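Local coordinates for prephenate dehydrogenase (Corynebacterium glutamicum ATCC 13032, PDB 3KTD), which probably catalyses the NAD(P)+-dependent oxidative decarboxylation of prephenate to 4-hydroxyphenylpyruvate, a step toward tyrosine, at residues G15-I19 with S132-S137. Numbering follows the deposited sequence. Where two conformers were deposited one is given.
Sequences GLGLI and SGWSAS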
loop_
_atom_site.group_PDB
_atom_site.type_symbol
_atom_site.label_atom_id
_atom_site.label_comp_id
_atom_site.label_asym_id
_atom_site.label_seq_id
_atom_site.Cartn_x
_atom_site.Cartn_y
_atom_site.Cartn_z
ATOM N N GLY A 15 -16.092 -3.853 26.232
ATOM C CA GLY A 15 -15.458 -2.895 25.341
ATOM C C GLY A 15 -16.307 -2.816 24.088
ATOM O O GLY A 15 -16.534 -3.837 23.424
ATOM N N LEU A 16 -16.785 -1.608 23.775
ATOM C CA LEU A 16 -17.671 -1.391 22.635
ATOM C C LEU A 16 -17.160 -0.320 21.686
ATOM O O LEU A 16 -17.830 0.687 21.452
ATOM C CB LEU A 16 -19.087 -1.056 23.125
ATOM C CG LEU A 16 -19.768 -2.218 23.851
ATOM C CD1 LEU A 16 -21.108 -1.814 24.474
ATOM C CD2 LEU A 16 -19.937 -3.389 22.891
ATOM N N GLY A 17 -15.970 -0.559 21.136
ATOM C CA GLY A 17 -15.375 0.312 20.116
ATOM C C GLY A 17 -15.577 -0.258 18.720
ATOM O O GLY A 17 -16.545 -0.973 18.468
ATOM N N LEU A 18 -14.661 0.054 17.803
ATOM C CA LEU A 18 -14.753 -0.445 16.435
ATOM C C LEU A 18 -15.127 -1.923 16.372
ATOM O O LEU A 18 -16.096 -2.295 15.710
ATOM C CB LEU A 18 -13.432 -0.253 15.704
ATOM C CG LEU A 18 -13.449 -0.727 14.248
ATOM C CD1 LEU A 18 -14.347 0.170 13.402
ATOM C CD2 LEU A 18 -12.038 -0.779 13.692
ATOM N N ILE A 19 -14.349 -2.760 17.056
ATOM C CA ILE A 19 -14.560 -4.210 17.018
ATOM C C ILE A 19 -15.764 -4.639 17.844
ATOM O O ILE A 19 -16.689 -5.243 17.316
ATOM C CB ILE A 19 -13.343 -5.002 17.520
ATOM C CG1 ILE A 19 -12.076 -4.644 16.738
ATOM C CG2 ILE A 19 -13.614 -6.486 17.377
ATOM C CD1 ILE A 19 -12.161 -4.951 15.286
ATOM N N SER A 132 -10.166 4.923 18.965
ATOM C CA SER A 132 -11.586 5.058 18.647
ATOM C C SER A 132 -12.634 4.309 19.464
ATOM O O SER A 132 -12.479 3.080 19.614
ATOM C CB SER A 132 -11.926 5.365 17.178
ATOM O OG SER A 132 -11.540 4.279 16.348
ATOM N N GLY A 133 -13.684 4.987 19.952
ATOM C CA GLY A 133 -14.745 4.366 20.770
ATOM C C GLY A 133 -16.008 3.905 20.047
ATOM O O GLY A 133 -15.946 3.405 18.931
ATOM N N TRP A 134 -17.159 4.082 20.688
ATOM C CA TRP A 134 -18.463 3.582 20.172
ATOM C C TRP A 134 -18.922 4.164 18.834
ATOM O O TRP A 134 -19.544 3.460 18.041
ATOM C CB TRP A 134 -19.560 3.758 21.240
ATOM C CG TRP A 134 -20.986 3.602 20.783
ATOM C CD1 TRP A 134 -21.928 4.577 20.756
ATOM C CD2 TRP A 134 -21.645 2.406 20.332
ATOM N NE1 TRP A 134 -23.129 4.078 20.317
ATOM C CE2 TRP A 134 -22.984 2.748 20.047
ATOM C CE3 TRP A 134 -21.234 1.080 20.139
ATOM C CZ2 TRP A 134 -23.915 1.822 19.577
ATOM C CZ3 TRP A 134 -22.167 0.153 19.670
ATOM C CH2 TRP A 134 -23.492 0.533 19.396
ATOM N N SER A 135 -18.608 5.429 18.573
ATOM C CA SER A 135 -18.993 6.058 17.311
ATOM C C SER A 135 -18.309 5.393 16.120
ATOM O O SER A 135 -18.730 5.572 14.986
ATOM C CB SER A 135 -18.690 7.564 17.327
ATOM O OG SER A 135 -17.298 7.829 17.334
ATOM N N ALA A 136 -17.254 4.628 16.385
ATOM C CA ALA A 136 -16.525 3.892 15.347
ATOM C C ALA A 136 -17.249 2.625 14.870
ATOM O O ALA A 136 -16.888 2.065 13.838
ATOM C CB ALA A 136 -15.144 3.521 15.858
ATOM N N SER A 137 -18.264 2.180 15.612
ATOM C CA SER A 137 -18.952 0.934 15.299
ATOM C C SER A 137 -19.828 1.032 14.062
ATOM O O SER A 137 -20.518 2.030 13.859
ATOM C CB SER A 137 -19.807 0.491 16.484
ATOM O OG SER A 137 -20.891 1.372 16.705
#
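Gly15 opens the turn between strand 11-14 and helix 18-29, the likely GxGxxG dinucleotide-binding loop of a Rossmann fold; it does not touch 132-137, and its own backbone angles would jam a CB. Leu16, buried and suitably apolar, sets CB 4.3 Å from Trp134 CE3; its O meets Trp134 CA (3.2 Å, CA-H...O) and lies at the ring's edge. The broad indole reaches on to Phe52 and helix 41-49. At N-cap Gly17 the partner favours glycine: CA is 3.4 Å from Gly133 O, a second CA-H...O contact, and a CB would sit a tight 3.0 Å from Ser132 O. Leu18 begins the helix, its CD1 3.2 Å from Ala136 O and its CB 4.1 Å from Ala136 CB, a small methyl pointing toward the turn. Backbone bonds Ala136 N to Gly133 O (3.1 Å) and Ser137 N to Trp134 O (3.0 Å) close the 3-10 turn; Ser137 OG supplements them, donating to Trp134 O (2.8 Å) and accepting from Arg25 NE. Thus close backbone approach, weak CA-H...O contacts and apolar touches join the segments, while Arg25 links the loop polarly to the same helix.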